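Local atomic coordinates of ribonucleoside-diphosphate reductase subunit beta (Clostridium botulinum, PDB entry 6ZJK), a protein that serves as the diiron R2 subunit of class I ribonucleotide reductase, which converts ribonucleoside diphosphates to deoxyribonucleoside diphosphates for DNA synthesis. Residues E267-M272 / K317-E322; I303-N308 / I323-M328. One frame throughout, in Å; residues are numbered along the deposited sequence. Where two conformers were deposited one is given.

Interaction 1 (E267-M272 / K317-E322)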
loop_
_atom_site.group_PDB
_atom_site.type_symbol
_atom_site.label_atom_id
_atom_site.label_comp_id
_atom_site.label_asym_id
_atom_site.label_seq_id
_atom_site.Cartn_x
_atom_site.Cartn_y
_atom_site.Cartn_z
ATOM N N GLU A 267 -7.069 18.982 -23.861
ATOM C CA GLU A 267 -7.686 19.092 -22.541
ATOM C C GLU A 267 -6.679 18.810 -21.425
ATOM O O GLU A 267 -6.678 19.486 -20.389
ATOM C CB GLU A 267 -8.873 18.130 -22.467
ATOM C CG GLU A 267 -9.824 18.200 -23.628
ATOM C CD GLU A 267 -11.040 17.317 -23.413
ATOM O OE1 GLU A 267 -11.435 17.114 -22.237
ATOM O OE2 GLU A 267 -11.583 16.802 -24.417
ATOM N N PHE A 268 -5.686 17.946 -21.632
ATOM C CA PHE A 268 -4.613 17.784 -20.657
ATOM C C PHE A 268 -3.781 19.057 -20.516
ATOM O O PHE A 268 -3.372 19.417 -19.406
ATOM C CB PHE A 268 -3.717 16.607 -21.059
ATOM C CG PHE A 268 -4.352 15.248 -20.859
ATOM C CD1 PHE A 268 -5.579 15.118 -20.219
ATOM C CD2 PHE A 268 -3.684 14.098 -21.255
ATOM C CE1 PHE A 268 -6.148 13.869 -20.012
ATOM C CE2 PHE A 268 -4.247 12.831 -21.054
ATOM C CZ PHE A 268 -5.480 12.720 -20.434
ATOM N N ARG A 269 -3.471 19.722 -21.631
ATOM C CA ARG A 269 -2.700 20.961 -21.587
ATOM C C ARG A 269 -3.421 22.042 -20.784
ATOM O O ARG A 269 -2.777 22.831 -20.084
ATOM C CB ARG A 269 -2.362 21.439 -23.003
ATOM C CG ARG A 269 -1.229 20.620 -23.639
ATOM C CD ARG A 269 -0.837 21.066 -25.035
ATOM N NE ARG A 269 0.219 22.063 -25.054
ATOM C CZ ARG A 269 0.024 23.371 -25.199
ATOM N NH1 ARG A 269 -1.198 23.860 -25.351
ATOM N NH2 ARG A 269 1.055 24.187 -25.194
ATOM N N GLN A 270 -4.729 22.081 -20.873
ATOM C CA GLN A 270 -5.505 23.053 -20.159
ATOM C C GLN A 270 -5.629 22.750 -18.683
ATOM O O GLN A 270 -5.782 23.642 -17.895
ATOM C CB GLN A 270 -6.883 23.194 -20.739
ATOM C CG GLN A 270 -6.893 23.878 -22.079
ATOM C CD GLN A 270 -6.225 25.223 -22.096
ATOM O OE1 GLN A 270 -6.667 26.126 -21.451
ATOM N NE2 GLN A 270 -5.185 25.360 -22.881
ATOM N N MET A 271 -5.535 21.479 -18.316
ATOM C CA MET A 271 -5.584 21.046 -16.949
ATOM C C MET A 271 -4.339 21.543 -16.324
ATOM O O MET A 271 -4.366 22.032 -15.262
ATOM C CB MET A 271 -5.644 19.529 -16.853
ATOM C CG MET A 271 -6.972 18.921 -17.229
ATOM S SD MET A 271 -7.206 17.208 -16.798
ATOM C CE MET A 271 -6.983 17.250 -15.066
ATOM N N MET A 272 -3.232 21.415 -16.983
ATOM C CA MET A 272 -2.021 21.909 -16.460
ATOM C C MET A 272 -2.043 23.443 -16.326
ATOM O O MET A 272 -1.492 23.957 -15.415
ATOM C CB MET A 272 -0.922 21.448 -17.346
ATOM C CG MET A 272 0.439 21.903 -17.016
ATOM S SD MET A 272 1.113 21.350 -15.472
ATOM C CE MET A 272 1.827 19.785 -15.819
ATOM N N LYS A 317 3.251 20.053 -25.989
ATOM C CA LYS A 317 3.946 21.327 -26.151
ATOM C C LYS A 317 3.805 22.179 -24.892
ATOM O O LYS A 317 2.705 22.285 -24.333
ATOM C CB LYS A 317 3.394 22.121 -27.337
ATOM C CG LYS A 317 3.173 21.359 -28.627
ATOM C CD LYS A 317 4.359 21.565 -29.563
ATOM C CE LYS A 317 3.922 21.514 -31.037
ATOM N NZ LYS A 317 2.713 20.699 -31.281
ATOM N N PRO A 318 4.884 22.876 -24.535
ATOM C CA PRO A 318 4.857 23.737 -23.345
ATOM C C PRO A 318 3.852 24.874 -23.496
ATOM O O PRO A 318 3.488 25.272 -24.603
ATOM C CB PRO A 318 6.290 24.287 -23.264
ATOM C CG PRO A 318 7.105 23.424 -24.132
ATOM C CD PRO A 318 6.197 22.885 -25.201
ATOM N N LEU A 319 3.377 25.373 -22.348
ATOM C CA LEU A 319 2.486 26.529 -22.298
ATOM C C LEU A 319 3.239 27.854 -22.232
ATOM O O LEU A 319 2.733 28.868 -22.724
ATOM C CB LEU A 319 1.550 26.429 -21.086
ATOM C CG LEU A 319 0.476 25.342 -21.132
ATOM C CD1 LEU A 319 -0.083 25.098 -19.742
ATOM C CD2 LEU A 319 -0.636 25.748 -22.095
ATOM N N TYR A 320 4.433 27.882 -21.643
ATOM C CA TYR A 320 5.168 29.130 -21.427
ATOM C C TYR A 320 6.575 29.037 -22.013
ATOM O O TYR A 320 7.569 29.136 -21.290
ATOM C CB TYR A 320 5.212 29.443 -19.932
ATOM C CG TYR A 320 3.867 29.236 -19.266
ATOM C CD1 TYR A 320 2.859 30.189 -19.393
ATOM C CD2 TYR A 320 3.598 28.083 -18.528
ATOM C CE1 TYR A 320 1.619 30.002 -18.794
ATOM C CE2 TYR A 320 2.359 27.884 -17.929
ATOM C CZ TYR A 320 1.371 28.850 -18.077
ATOM O OH TYR A 320 0.136 28.675 -17.491
ATOM N N PRO A 321 6.694 28.898 -23.341
ATOM C CA PRO A 321 8.024 28.679 -23.936
ATOM C C PRO A 321 8.970 29.839 -23.722
ATOM O O PRO A 321 10.190 29.656 -23.828
ATOM C CB PRO A 321 7.725 28.493 -25.438
ATOM C CG PRO A 321 6.247 28.227 -25.536
ATOM C CD PRO A 321 5.639 28.982 -24.364
ATOM N N GLU A 322 8.454 31.022 -23.398
ATOM C CA GLU A 322 9.300 32.191 -23.226
ATOM C C GLU A 322 10.074 32.179 -21.913
ATOM O O GLU A 322 10.984 32.993 -21.747
ATOM C CB GLU A 322 8.445 33.464 -23.351
ATOM C CG GLU A 322 7.479 33.752 -22.188
ATOM C CD GLU A 322 6.222 32.867 -22.207
ATOM O OE1 GLU A 322 5.288 33.162 -21.430
ATOM O OE2 GLU A 322 6.137 31.920 -23.031
#

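Interaction 2 (I303-N308 / I323-M328)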
loop_
_atom_site.group_PDB
_atom_site.type_symbol
_atom_site.label_atom_id
_atom_site.label_comp_id
_atom_site.label_asym_id
_atom_site.label_seq_id
_atom_site.Cartn_x
_atom_site.Cartn_y
_atom_site.Cartn_z
ATOM N N ILE A 303 6.950 28.254 -11.078
ATOM C CA ILE A 303 5.884 27.303 -11.370
ATOM C C ILE A 303 5.735 27.101 -12.875
ATOM O O ILE A 303 5.595 25.966 -13.348
ATOM C CB ILE A 303 4.559 27.764 -10.733
ATOM C CG1 ILE A 303 4.722 27.997 -9.218
ATOM C CG2 ILE A 303 3.468 26.738 -10.990
ATOM C CD1 ILE A 303 5.288 26.819 -8.488
ATOM N N LYS A 304 5.787 28.193 -13.653
ATOM C CA LYS A 304 5.646 28.083 -15.100
ATOM C C LYS A 304 6.789 27.275 -15.696
ATOM O O LYS A 304 6.578 26.475 -16.613
ATOM C CB LYS A 304 5.558 29.477 -15.745
ATOM C CG LYS A 304 4.218 30.167 -15.528
ATOM C CD LYS A 304 4.096 31.535 -16.228
ATOM C CE LYS A 304 2.751 32.209 -15.896
ATOM N NZ LYS A 304 2.601 33.607 -16.446
ATOM N N TYR A 305 8.014 27.503 -15.210
ATOM C CA TYR A 305 9.165 26.738 -15.682
ATOM C C TYR A 305 8.974 25.247 -15.422
ATOM O O TYR A 305 9.335 24.409 -16.256
ATOM C CB TYR A 305 10.442 27.245 -15.003
ATOM C CG TYR A 305 11.657 26.350 -15.183
ATOM C CD1 TYR A 305 12.450 26.418 -16.327
ATOM C CD2 TYR A 305 12.005 25.432 -14.202
ATOM C CE1 TYR A 305 13.558 25.596 -16.475
ATOM C CE2 TYR A 305 13.104 24.606 -14.337
ATOM C CZ TYR A 305 13.875 24.684 -15.472
ATOM O OH TYR A 305 14.968 23.845 -15.591
ATOM N N LEU A 306 8.443 24.899 -14.255
ATOM C CA LEU A 306 8.213 23.493 -13.943
ATOM C C LEU A 306 7.197 22.871 -14.891
ATOM O O LEU A 306 7.373 21.729 -15.329
ATOM C CB LEU A 306 7.744 23.343 -12.488
ATOM C CG LEU A 306 8.820 23.538 -11.421
ATOM C CD1 LEU A 306 8.248 23.393 -9.988
ATOM C CD2 LEU A 306 9.965 22.575 -11.626
ATOM N N SER A 307 6.128 23.604 -15.225
ATOM C CA SER A 307 5.115 23.019 -16.095
ATOM C C SER A 307 5.670 22.728 -17.485
ATOM O O SER A 307 5.260 21.747 -18.114
ATOM C CB SER A 307 3.875 23.910 -16.172
ATOM O OG SER A 307 4.087 25.036 -16.983
ATOM N N ASN A 308 6.619 23.540 -17.975
ATOM C CA ASN A 308 7.231 23.251 -19.275
ATOM C C ASN A 308 7.934 21.899 -19.244
ATOM O O ASN A 308 7.801 21.099 -20.177
ATOM C CB ASN A 308 8.238 24.337 -19.665
ATOM C CG ASN A 308 7.594 25.690 -19.888
ATOM O OD1 ASN A 308 6.387 25.812 -20.088
ATOM N ND2 ASN A 308 8.410 26.719 -19.843
ATOM N N ILE A 323 9.758 31.260 -20.997
ATOM C CA ILE A 323 10.487 31.103 -19.743
ATOM C C ILE A 323 11.345 29.852 -19.888
ATOM O O ILE A 323 10.885 28.739 -19.610
ATOM C CB ILE A 323 9.532 30.974 -18.547
ATOM C CG1 ILE A 323 8.607 32.181 -18.456
ATOM C CG2 ILE A 323 10.311 30.799 -17.245
ATOM C CD1 ILE A 323 7.529 31.995 -17.418
ATOM N N ASN A 324 12.582 30.009 -20.343
ATOM C CA ASN A 324 13.436 28.863 -20.616
ATOM C C ASN A 324 14.600 28.680 -19.650
ATOM O O ASN A 324 15.181 27.589 -19.620
ATOM C CB ASN A 324 13.946 28.938 -22.063
ATOM C CG ASN A 324 14.462 30.310 -22.424
ATOM O OD1 ASN A 324 14.569 31.186 -21.572
ATOM N ND2 ASN A 324 14.735 30.521 -23.701
ATOM N N LYS A 325 14.946 29.679 -18.846
ATOM C CA LYS A 325 16.006 29.295 -17.921
ATOM C C LYS A 325 15.450 29.247 -16.497
ATOM O O LYS A 325 14.656 30.103 -16.095
ATOM C CB LYS A 325 17.201 30.259 -17.992
ATOM C CG LYS A 325 18.470 29.693 -17.298
ATOM C CD LYS A 325 19.011 28.413 -17.930
ATOM C CE LYS A 325 19.219 27.340 -16.858
ATOM N NZ LYS A 325 17.946 26.626 -16.560
ATOM N N HIS A 326 16.108 28.359 -15.760
ATOM C CA HIS A 326 15.667 28.005 -14.420
ATOM C C HIS A 326 15.795 29.228 -13.523
ATOM O O HIS A 326 16.909 29.726 -13.326
ATOM C CB HIS A 326 16.510 26.843 -13.903
ATOM C CG HIS A 326 15.971 26.197 -12.672
ATOM N ND1 HIS A 326 15.220 26.877 -11.736
ATOM C CD2 HIS A 326 16.095 24.932 -12.210
ATOM C CE1 HIS A 326 14.900 26.054 -10.752
ATOM N NE2 HIS A 326 15.421 24.869 -11.016
ATOM N N PRO A 327 14.701 29.740 -12.957
ATOM C CA PRO A 327 14.785 30.992 -12.193
ATOM C C PRO A 327 15.290 30.833 -10.768
ATOM O O PRO A 327 15.618 31.849 -10.137
ATOM C CB PRO A 327 13.336 31.504 -12.213
ATOM C CG PRO A 327 12.518 30.251 -12.321
ATOM C CD PRO A 327 13.315 29.271 -13.123
ATOM N N MET A 328 15.361 29.606 -10.235
ATOM C CA MET A 328 15.848 29.344 -8.883
ATOM C C MET A 328 16.800 28.147 -8.913
ATOM O O MET A 328 16.563 27.121 -8.281
ATOM C CB MET A 328 14.707 29.042 -7.911
ATOM C CG MET A 328 13.566 30.030 -7.878
ATOM S SD MET A 328 12.328 29.471 -6.690
ATOM C CE MET A 328 13.254 29.545 -5.158
#

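Interaction 1 (E267-M272 / K317-E322)
R269, on helix 262-287 of the all-helical, ferritin-like R2 fold, reaches across to the loop that follows helix 296-313 and takes hold of its backbone at K317 and P318. The polar part of the contact comes from a single guanidinium group, which turns its NE/NH2 edge to the loop. NE donates to K317 O over 2.6 Å and NH2 donates to the same K317 O over 2.7 Å, so a single carbonyl oxygen receives two N-H groups from one arginine. The bonds are bent at hydrogen, at 140° and 135°, as expected when two nitrogens of one flat group converge on one acceptor. They also meet that acceptor differently: NE is tilted only moderately from the carbonyl plane, whereas NH2 stands well above it. NH2 makes a further, weak bond to P318 O at 2.7 Å. Both oxygens lie at the guanidinium edge, and the rotation of the group is thereby fixed against the loop backbone. A bend at chi3 (91°) brings this edge round to the carbonyls. NH1, on the far side of CZ, forms a salt bridge with E266, which probably offsets part of the charge and ties the arginine back to its own helix.

The apolar part belongs to L319, whose side chain runs past that of R269 in the opposite sense. Its CD2 lies over one guanidinium face, 3.8 Å from R269 NH1. The other methyl turns to the helix, where M272 CG is 4.2 Å from L319 CD1. M272 itself continues inward to I206 of helix 190-220, while Y320 packs on R273 and V276. This is a surface contact joining a helix to a connecting loop, and at its helical side L319 CD1 rests 3.5 Å from the backbone R269 O.

Interaction 2 (I303-N308 / I323-M328)
Y305 projects from helix 296-313 of the helical R2 fold onto the loop that leads from this helix to helix 330-334, so the contact is a local fold-back of chain onto helix. Its CB lies 4.2 Å from I323 CG2 and 4.0 Å from P327 CD. With CG anti to the backbone N (chi1 168°), the ring is carried outward toward the loop, and CG itself meets P327 CD at 3.9 Å. Farther along, CE1 and CD1 face the H326 backbone: H326 CA sits over the ring face, 3.9 Å from the Y305 centroid and 16° off the normal, a CH-pi contact. CE2 and CZ then meet the imidazole. CE2 lies over one face of the H326 ring, and the two rings form an offset stack with centroids 4.6 Å apart and planes inclined by 29°. At the tip, OH packs against H326 CB and CD2.

The imidazole is positioned from its own loop, since M328 N donates to H326 ND1, while NE2 has a weak bond to D332. At the preceding helix residue, the K304 chain runs roughly perpendicular to the I323 side chain. The ammonium of K304 pairs with E300, and its aliphatic part does the packing: I323 CD1 is wedged 3.6 Å from K304 CB and 3.7 Å from K304 CD.

Both contacts fasten the loop between helices 296-313 and 330-334, whose residues 317-322 meet helix 262-287 in interaction 1 and whose residues 323-328 lie on helix 296-313 in interaction 2. The former is a surface contact and relies on a charged side chain bonded to backbone carbonyls; the latter, partly buried, relies on ring stacking and apolar packing. The centres of interactions 1 and 2 are about 12 Å apart, on the same side of the chain's centre. Y320 joins them: its carbonyl O lies 2.9 Å from N308 ND2, a probable hydrogen bond, and its ring packs against K304 and S307. P318 also touches N308, and 317-322 runs straight on into 323-328.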